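Local coordinates for thioesterase domain-containing protein (Pyrococcus horikoshii, PDB 1IXL) that is of unknown function but adopts the hot-dog fold and may hydrolyse acyl-CoA thioesters, at residues A[33-36]-A[37-40]; A[50-53]-A[54-58]; A[59-62]-A[63-66]; A[79-82]-A[83-87]. All coordinates share one frame; numbering follows the deposited sequence.

Overall arrangement
The four contacts follow one another along the chain and trace the hot-dog fold, in which helix 48-63 lies against a curved antiparallel sheet. Contact 1 is a turn leaving strand 27-33, contacts 2 and 3 are the N-terminal half and the C-terminal end of the helix, and contact 4 is the turn leading into strand 86-97. Contacts 1 and 4 lie side by side, centres about 9 Å apart, linked by a probable hydrogen bond from Thr-34 to Asp-85. Both touch contact 2, about 14 and 13 Å away between centres. Helix 48-63 runs from their side to contact 3, across the chain's centre and about 26 Å from contact 1 between centres.

Contact 1 of 4, residues A[33-36]-A[37-40]; sequences ETID and EMKV
Met-38 N bonds to Ile-35 O at 3.0 Å and Lys-39 N to Asp-36 O at 3.2 Å, and these two successive i to i+3 bonds wind the backbone into a short 3-10 turn. Lys-39 folds back over the turn: CG between the backbone N and the carbonyl carbon (chi1 75°) lays its chain along Asp-36 O, and a bend at chi4 brings NZ to Asp-36 OD1 at 2.9 Å. In this salt bridge NZ meets OD1 from above the carboxylate plane. The ammonium also bonds to Asp-36 O, from the face opposite that used by Lys-39 N, so a single carbonyl oxygen is gripped from both sides. On the inner side, selenomethionine Met-38 crosses Thr-34 at about a right angle, with SE 3.8 Å from Thr-34 CA. Ile-35 has CG1 4.1 Å from Met-38 CG, while CD1 lies alongside the Glu-37 carboxylate. Beside Met-38 CG a gap would probably open with an alanine here instead of Ile-35, and the Glu-37 side chain would be freer to turn. Charged residues thus suit the solvent face and apolar ones the inner face of a 3-10 turn that redirects the chain between strand 27-33 and the helix of the hot-dog fold.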
loop_
_atom_site.group_PDB
_atom_site.type_symbol
_atom_site.label_atom_id
_atom_site.label_comp_id
_atom_site.label_asym_id
_atom_site.label_seq_id
_atom_site.Cartn_x
_atom_site.Cartn_y
_atom_site.Cartn_z
ATOM N N GLU A 33 9.922 -3.691 6.071
ATOM C CA GLU A 33 10.885 -3.510 7.156
ATOM C C GLU A 33 11.519 -2.160 6.820
ATOM O O GLU A 33 12.102 -1.996 5.740
ATOM C CB GLU A 33 11.963 -4.603 7.122
ATOM C CG GLU A 33 11.513 -5.938 7.707
ATOM C CD GLU A 33 11.292 -5.867 9.207
ATOM O OE1 GLU A 33 10.809 -6.872 9.783
ATOM O OE2 GLU A 33 11.610 -4.808 9.809
ATOM N N THR A 34 11.376 -1.183 7.704
ATOM C CA THR A 34 11.963 0.119 7.419
ATOM C C THR A 34 13.477 0.070 7.588
ATOM O O THR A 34 13.986 -0.630 8.474
ATOM C CB THR A 34 11.361 1.212 8.304
ATOM O OG1 THR A 34 11.520 0.872 9.685
ATOM C CG2 THR A 34 9.886 1.383 7.981
ATOM N N ILE A 35 14.189 0.789 6.718
ATOM C CA ILE A 35 15.650 0.822 6.737
ATOM C C ILE A 35 16.212 2.213 6.947
ATOM O O ILE A 35 15.505 3.221 6.822
ATOM C CB ILE A 35 16.272 0.244 5.436
ATOM C CG1 ILE A 35 15.719 0.983 4.213
ATOM C CG2 ILE A 35 15.987 -1.250 5.351
ATOM C CD1 ILE A 35 16.329 0.510 2.884
ATOM N N ASP A 36 17.505 2.259 7.244
ATOM C CA ASP A 36 18.178 3.511 7.544
ATOM C C ASP A 36 18.100 4.612 6.479
ATOM O O ASP A 36 18.071 5.795 6.808
ATOM C CB ASP A 36 19.633 3.217 7.904
ATOM C CG ASP A 36 20.268 4.345 8.663
ATOM O OD1 ASP A 36 21.005 5.143 8.053
ATOM O OD2 ASP A 36 20.000 4.442 9.875
ATOM N N GLU A 37 18.052 4.235 5.207
ATOM C CA GLU A 37 17.984 5.231 4.142
ATOM C C GLU A 37 16.662 5.995 4.122
ATOM O O GLU A 37 16.566 7.068 3.513
ATOM C CB GLU A 37 18.214 4.569 2.773
ATOM C CG GLU A 37 19.632 4.007 2.585
ATOM C CD GLU A 37 19.800 2.591 3.126
ATOM O OE1 GLU A 37 19.467 2.323 4.302
ATOM O OE2 GLU A 37 20.273 1.735 2.354
HETATM N N MSE A 38 15.657 5.443 4.796
HETATM C CA MSE A 38 14.310 6.025 4.877
HETATM C C MSE A 38 14.189 7.115 5.946
HETATM O O MSE A 38 13.140 7.749 6.069
HETATM C CB MSE A 38 13.285 4.913 5.204
HETATM C CG MSE A 38 12.949 3.978 4.063
HETATM SE SE MSE A 38 11.862 2.567 4.529
HETATM C CE MSE A 38 10.700 3.242 5.305
ATOM N N LYS A 39 15.244 7.312 6.733
ATOM C CA LYS A 39 15.227 8.305 7.797
ATOM C C LYS A 39 15.303 9.750 7.313
ATOM O O LYS A 39 15.800 10.026 6.236
ATOM C CB LYS A 39 16.377 8.052 8.780
ATOM C CG LYS A 39 17.744 8.448 8.257
ATOM C CD LYS A 39 18.843 8.053 9.239
ATOM C CE LYS A 39 20.215 8.405 8.692
ATOM N NZ LYS A 39 20.386 7.885 7.309
ATOM N N VAL A 40 14.803 10.675 8.123
ATOM C CA VAL A 40 14.864 12.085 7.768
ATOM C C VAL A 40 15.713 12.877 8.766
ATOM O O VAL A 40 16.032 14.022 8.521
ATOM C CB VAL A 40 13.451 12.726 7.682
ATOM C CG1 VAL A 40 12.594 11.954 6.679
ATOM C CG2 VAL A 40 12.791 12.768 9.050
HETATM O O HOH W 1 21.434 4.783 5.613
#

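Contact 2 of 4, residues A[50-53]-A[54-58]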
loop_
_atom_site.group_PDB
_atom_site.type_symbol
_atom_site.label_atom_id
_atom_site.label_comp_id
_atom_site.label_asym_id
_atom_site.label_seq_id
_atom_site.Cartn_x
_atom_site.Cartn_y
_atom_site.Cartn_z
ATOM N N PHE A 50 7.546 6.866 2.578
ATOM C CA PHE A 50 7.707 5.419 2.468
ATOM C C PHE A 50 6.483 4.670 2.991
ATOM O O PHE A 50 6.038 3.688 2.395
ATOM C CB PHE A 50 8.996 4.995 3.185
ATOM C CG PHE A 50 10.236 5.549 2.531
ATOM C CD1 PHE A 50 10.689 5.020 1.325
ATOM C CD2 PHE A 50 10.890 6.652 3.066
ATOM C CE1 PHE A 50 11.767 5.580 0.660
ATOM C CE2 PHE A 50 11.971 7.225 2.411
ATOM C CZ PHE A 50 12.416 6.694 1.205
ATOM N N THR A 51 5.938 5.163 4.094
ATOM C CA THR A 51 4.749 4.583 4.689
ATOM C C THR A 51 3.590 4.700 3.704
ATOM O O THR A 51 2.785 3.757 3.535
ATOM C CB THR A 51 4.391 5.324 5.967
ATOM O OG1 THR A 51 5.535 5.348 6.819
ATOM C CG2 THR A 51 3.239 4.618 6.682
ATOM N N PHE A 52 3.501 5.856 3.051
ATOM C CA PHE A 52 2.454 6.073 2.042
ATOM C C PHE A 52 2.673 5.133 0.854
ATOM O O PHE A 52 1.720 4.557 0.332
ATOM C CB PHE A 52 2.477 7.524 1.533
ATOM C CG PHE A 52 1.497 7.794 0.397
ATOM C CD1 PHE A 52 0.233 8.312 0.655
ATOM C CD2 PHE A 52 1.846 7.519 -0.918
ATOM C CE1 PHE A 52 -0.679 8.553 -0.397
ATOM C CE2 PHE A 52 0.948 7.749 -1.988
ATOM C CZ PHE A 52 -0.320 8.269 -1.721
ATOM N N GLY A 53 3.931 4.985 0.430
ATOM C CA GLY A 53 4.228 4.126 -0.700
ATOM C C GLY A 53 3.777 2.716 -0.391
ATOM O O GLY A 53 3.192 2.042 -1.233
ATOM N N LEU A 54 4.072 2.249 0.820
ATOM C CA LEU A 54 3.631 0.907 1.203
ATOM C C LEU A 54 2.105 0.809 1.139
ATOM O O LEU A 54 1.553 -0.152 0.577
ATOM C CB LEU A 54 4.119 0.553 2.618
ATOM C CG LEU A 54 3.400 -0.600 3.344
ATOM C CD1 LEU A 54 3.639 -1.919 2.621
ATOM C CD2 LEU A 54 3.916 -0.701 4.776
ATOM N N ALA A 55 1.406 1.780 1.713
ATOM C CA ALA A 55 -0.063 1.725 1.673
ATOM C C ALA A 55 -0.612 1.763 0.233
ATOM O O ALA A 55 -1.563 1.052 -0.104
ATOM C CB ALA A 55 -0.662 2.874 2.492
ATOM N N ASP A 56 -0.008 2.609 -0.597
ATOM C CA ASP A 56 -0.385 2.779 -2.019
ATOM C C ASP A 56 -0.277 1.412 -2.734
ATOM O O ASP A 56 -1.191 0.982 -3.441
ATOM C CB ASP A 56 0.586 3.812 -2.644
ATOM C CG ASP A 56 0.369 4.046 -4.148
ATOM O OD1 ASP A 56 -0.390 3.288 -4.802
ATOM O OD2 ASP A 56 0.998 5.007 -4.674
ATOM N N TYR A 57 0.850 0.738 -2.538
ATOM C CA TYR A 57 1.085 -0.563 -3.150
ATOM C C TYR A 57 0.057 -1.596 -2.679
ATOM O O TYR A 57 -0.430 -2.382 -3.487
ATOM C CB TYR A 57 2.541 -1.014 -2.849
ATOM C CG TYR A 57 3.007 -2.369 -3.411
ATOM C CD1 TYR A 57 2.608 -2.817 -4.682
ATOM C CD2 TYR A 57 3.955 -3.134 -2.716
ATOM C CE1 TYR A 57 3.147 -3.976 -5.239
ATOM C CE2 TYR A 57 4.510 -4.290 -3.264
ATOM C CZ TYR A 57 4.106 -4.705 -4.534
ATOM O OH TYR A 57 4.706 -5.797 -5.121
ATOM N N ALA A 58 -0.289 -1.597 -1.388
ATOM C CA ALA A 58 -1.271 -2.552 -0.895
ATOM C C ALA A 58 -2.622 -2.332 -1.595
ATOM O O ALA A 58 -3.336 -3.289 -1.960
ATOM C CB ALA A 58 -1.432 -2.411 0.645
#
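Phe-52 and Asp-56 stand one helical turn apart, and Asp-56 N bonds to Phe-52 O at 2.8 Å. The same i to i+4 pattern joins Leu-54 to Phe-50, Ala-55 to Thr-51 and Tyr-57 to Gly-53, so the backbone polar atoms here are well matched. The packed side carries Leu-54, Ala-55 and Ala-58. Leu-54 reaches Leu-87 and Ala-89 of strand 86-97 and Val-30 and Leu-32 of strand 27-33, while the single methyl of Ala-58 lets the helix lie close to Ala-89 and Ala-91. Tyr-57 is buried too, and its hydroxyl is held by Arg-14 and Gln-6. The side of Gly-53 and Asp-56 is looser and partly exposed, which suits a carboxylate. At its margin Phe-52 packs on Leu-70, Ala-73 and Val-75 of strand 68-77, apolar neighbours that suit a large ring. With CG anti to the backbone N (chi1 175°), that ring swings back along the helix until CE2 lies 3.8 Å from Asp-56 OD2, an oblique approach without a hydrogen bond, ring and carboxylate planes 75° apart. Such a helix, with small and aliphatic residues pressed against an antiparallel sheet, is the central "sausage" of the hot-dog fold.

Contact 3 of 4, residues A[59-62]-A[63-66]; sequences AMLA and VNEP
Asn-64 N bonds to Met-60 O at 2.8 Å, the last firm i to i+4 bond at the C-terminal end of the hot-dog helix. Asn-64 itself has left-handed backbone angles, with phi 51°, and so turns the chain out of the helix; asparagine is one of the few residues besides glycine that accepts this conformation readily. The helix is already relaxing just before it, since Val-63 N is shared between two weak bonds, to Ala-59 O and Met-60 O. The side chains fan outward round the axis. Leu-61 and Asn-64 run along the same flank, Leu-61 CD2 lying 4.2 Å from Asn-64 OD1, an apolar branch beside a polar end. They part in character there: Leu-61 packs on Pro-20 and Ile-23 of strand 19-24, whereas CG of Asn-64, anti to the backbone N of the same residue (chi1 -166°), holds the carboxamide where OD1 accepts from Arg-7 N and ND2 donates to Glu-5 O. One amide thus satisfies two backbone groups of the N-terminal segment, which suits asparagine to a buried place. On a different flank Val-63 packs on Val-123 and Lys-101, with CG2 resting 3.7 Å from Ala-59 O. The small Ala-59 and Ala-62 let the helix come close to the sheet, each touching Val-103, and Met-60, a selenomethionine, meets Cys-121. The turn at Asn-64 brings its CB to 3.2 Å from Leu-61 O.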
loop_
_atom_site.group_PDB
_atom_site.type_symbol
_atom_site.label_atom_id
_atom_site.label_comp_id
_atom_site.label_asym_id
_atom_site.label_seq_id
_atom_site.Cartn_x
_atom_site.Cartn_y
_atom_site.Cartn_z
ATOM N N ALA A 59 -2.962 -1.065 -1.778
ATOM C CA ALA A 59 -4.202 -0.673 -2.433
ATOM C C ALA A 59 -4.233 -1.192 -3.880
ATOM O O ALA A 59 -5.251 -1.726 -4.330
ATOM C CB ALA A 59 -4.339 0.864 -2.403
HETATM N N MSE A 60 -3.116 -1.058 -4.594
HETATM C CA MSE A 60 -3.036 -1.544 -5.961
HETATM C C MSE A 60 -3.255 -3.063 -5.972
HETATM O O MSE A 60 -3.849 -3.601 -6.912
HETATM C CB MSE A 60 -1.666 -1.229 -6.584
HETATM C CG MSE A 60 -1.301 0.266 -6.698
HETATM SE SE MSE A 60 -2.366 1.236 -7.804
HETATM C CE MSE A 60 -3.624 1.512 -6.829
ATOM N N LEU A 61 -2.777 -3.766 -4.945
ATOM C CA LEU A 61 -2.960 -5.227 -4.913
ATOM C C LEU A 61 -4.332 -5.649 -4.434
ATOM O O LEU A 61 -4.760 -6.770 -4.703
ATOM C CB LEU A 61 -1.864 -5.924 -4.083
ATOM C CG LEU A 61 -0.460 -5.711 -4.670
ATOM C CD1 LEU A 61 0.585 -6.551 -3.930
ATOM C CD2 LEU A 61 -0.466 -6.072 -6.134
ATOM N N ALA A 62 -5.031 -4.772 -3.722
ATOM C CA ALA A 62 -6.376 -5.112 -3.298
ATOM C C ALA A 62 -7.251 -5.124 -4.566
ATOM O O ALA A 62 -8.254 -5.836 -4.625
ATOM C CB ALA A 62 -6.899 -4.105 -2.282
ATOM N N VAL A 63 -6.874 -4.346 -5.581
ATOM C CA VAL A 63 -7.646 -4.340 -6.837
ATOM C C VAL A 63 -7.048 -5.413 -7.733
ATOM O O VAL A 63 -7.766 -6.183 -8.360
ATOM C CB VAL A 63 -7.588 -2.971 -7.530
ATOM C CG1 VAL A 63 -8.344 -3.026 -8.875
ATOM C CG2 VAL A 63 -8.206 -1.907 -6.600
ATOM N N ASN A 64 -5.722 -5.432 -7.802
ATOM C CA ASN A 64 -4.976 -6.440 -8.541
ATOM C C ASN A 64 -5.416 -6.660 -9.982
ATOM O O ASN A 64 -5.648 -7.788 -10.412
ATOM C CB ASN A 64 -5.031 -7.767 -7.770
ATOM C CG ASN A 64 -4.013 -8.780 -8.269
ATOM O OD1 ASN A 64 -2.911 -8.417 -8.681
ATOM N ND2 ASN A 64 -4.374 -10.068 -8.222
ATOM N N GLU A 65 -5.505 -5.565 -10.721
ATOM C CA GLU A 65 -5.882 -5.590 -12.122
ATOM C C GLU A 65 -4.642 -5.013 -12.797
ATOM O O GLU A 65 -4.098 -4.025 -12.324
ATOM C CB GLU A 65 -7.091 -4.685 -12.327
ATOM C CG GLU A 65 -8.022 -5.165 -13.374
ATOM C CD GLU A 65 -9.098 -6.068 -12.820
ATOM O OE1 GLU A 65 -10.100 -5.531 -12.288
ATOM O OE2 GLU A 65 -8.938 -7.307 -12.910
ATOM N N PRO A 66 -4.174 -5.614 -13.904
ATOM C CA PRO A 66 -2.975 -5.125 -14.602
ATOM C C PRO A 66 -2.801 -3.611 -14.769
ATOM O O PRO A 66 -1.745 -3.048 -14.426
ATOM C CB PRO A 66 -3.050 -5.834 -15.951
ATOM C CG PRO A 66 -3.686 -7.172 -15.580
ATOM C CD PRO A 66 -4.775 -6.764 -14.614
#

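Contact 4 of 4, residues A[79-82]-A[83-87]; sequences KPVK and VGDKL
Asp-85 folds back on Lys-82 across a type II beta turn, closed by the backbone bond from Asp-85 N to Lys-82 O at 2.9 Å. Gly-84 holds the third position of that turn with a positive phi, where a CB would collide with the carbonyl oxygen of Val-83, which is why glycine sits there. The Asp-85 side chain starts with CB 3.2 Å from Lys-82 O and facing Val-81 CG1. Its CG lies beside the backbone N, anti to the carbonyl carbon (chi1 -72°), which carries the carboxylate back over the first residue of the turn, CG itself 3.0 Å from Lys-82 O. OD1 lies 3.4 Å from Lys-82 O, two acceptors that do not bond, and passes the aliphatic CG of Lys-82. OD2 receives Lys-82 N at 2.8 Å in an almost straight bond, with an N-H...O angle of 172°. The amide comes from above the carboxylate plane, 64° out of it, and OD2 also lies 3.7 Å from Val-81 CG1. The same oxygen forms a salt bridge with Arg-109 of strand 100-109. Below the turn, Val-81 CG1 and Leu-87 CD1 meet tip to tip at 4.1 Å, both side chains also resting on Thr-51 of helix 48-63; aliphatic branches suit this buried side. Lys-82 N is likely to lose its acceptor, and Arg-109 a counter-charge, if an alanine stood in place of Asp-85. With a backbone amide and a guanidinium both directed at OD2, the carboxylate is likely to be stabilised in its charged form, tying the turn to the neighbouring strand.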
loop_
_atom_site.group_PDB
_atom_site.type_symbol
_atom_site.label_atom_id
_atom_site.label_comp_id
_atom_site.label_asym_id
_atom_site.label_seq_id
_atom_site.Cartn_x
_atom_site.Cartn_y
_atom_site.Cartn_z
ATOM N N LYS A 79 0.700 7.840 13.818
ATOM C CA LYS A 79 1.845 7.623 14.730
ATOM C C LYS A 79 3.144 7.679 13.943
ATOM O O LYS A 79 3.200 7.191 12.815
ATOM C CB LYS A 79 1.771 6.254 15.394
ATOM C CG LYS A 79 0.679 6.088 16.423
ATOM C CD LYS A 79 0.787 4.691 17.023
ATOM C CE LYS A 79 0.127 4.613 18.393
ATOM N NZ LYS A 79 -1.319 4.939 18.304
ATOM N N PRO A 80 4.210 8.266 14.529
ATOM C CA PRO A 80 5.495 8.359 13.838
ATOM C C PRO A 80 6.120 6.984 13.669
ATOM O O PRO A 80 5.943 6.107 14.507
ATOM C CB PRO A 80 6.312 9.271 14.754
ATOM C CG PRO A 80 5.811 8.861 16.146
ATOM C CD PRO A 80 4.307 8.809 15.903
ATOM N N VAL A 81 6.845 6.787 12.574
ATOM C CA VAL A 81 7.484 5.504 12.316
ATOM C C VAL A 81 8.984 5.699 12.481
ATOM O O VAL A 81 9.548 6.688 12.011
ATOM C CB VAL A 81 7.159 4.999 10.868
ATOM C CG1 VAL A 81 8.002 3.775 10.520
ATOM C CG2 VAL A 81 5.686 4.652 10.770
ATOM N N LYS A 82 9.625 4.753 13.156
ATOM C CA LYS A 82 11.056 4.837 13.413
ATOM C C LYS A 82 11.810 3.745 12.665
ATOM O O LYS A 82 11.302 2.642 12.512
ATOM C CB LYS A 82 11.285 4.738 14.937
ATOM C CG LYS A 82 12.430 3.854 15.364
ATOM C CD LYS A 82 12.486 3.686 16.888
ATOM C CE LYS A 82 12.975 4.946 17.571
ATOM N NZ LYS A 82 14.364 5.307 17.148
ATOM N N VAL A 83 13.009 4.046 12.176
ATOM C CA VAL A 83 13.794 3.035 11.456
ATOM C C VAL A 83 13.874 1.785 12.314
ATOM O O VAL A 83 14.135 1.875 13.510
ATOM C CB VAL A 83 15.232 3.509 11.165
ATOM C CG1 VAL A 83 16.115 2.308 10.802
ATOM C CG2 VAL A 83 15.224 4.514 10.025
ATOM N N GLY A 84 13.648 0.626 11.703
ATOM C CA GLY A 84 13.661 -0.610 12.462
ATOM C C GLY A 84 12.248 -1.132 12.663
ATOM O O GLY A 84 12.060 -2.312 12.962
ATOM N N ASP A 85 11.251 -0.260 12.527
ATOM C CA ASP A 85 9.862 -0.692 12.658
ATOM C C ASP A 85 9.544 -1.583 11.461
ATOM O O ASP A 85 10.050 -1.370 10.364
ATOM C CB ASP A 85 8.880 0.504 12.635
ATOM C CG ASP A 85 8.926 1.350 13.896
ATOM O OD1 ASP A 85 9.609 0.966 14.877
ATOM O OD2 ASP A 85 8.255 2.401 13.910
ATOM N N LYS A 86 8.721 -2.596 11.690
ATOM C CA LYS A 86 8.279 -3.485 10.633
ATOM C C LYS A 86 6.822 -3.064 10.482
ATOM O O LYS A 86 6.076 -3.024 11.478
ATOM C CB LYS A 86 8.336 -4.946 11.072
ATOM C CG LYS A 86 7.752 -5.908 10.043
ATOM C CD LYS A 86 7.294 -7.198 10.700
ATOM C CE LYS A 86 6.220 -7.877 9.877
ATOM N NZ LYS A 86 6.706 -8.090 8.491
ATOM N N LEU A 87 6.422 -2.740 9.260
ATOM C CA LEU A 87 5.060 -2.285 9.003
ATOM C C LEU A 87 4.271 -3.247 8.131
ATOM O O LEU A 87 4.843 -3.908 7.273
ATOM C CB LEU A 87 5.083 -0.922 8.294
ATOM C CG LEU A 87 5.946 0.203 8.890
ATOM C CD1 LEU A 87 5.856 1.455 7.980
ATOM C CD2 LEU A 87 5.470 0.542 10.310
#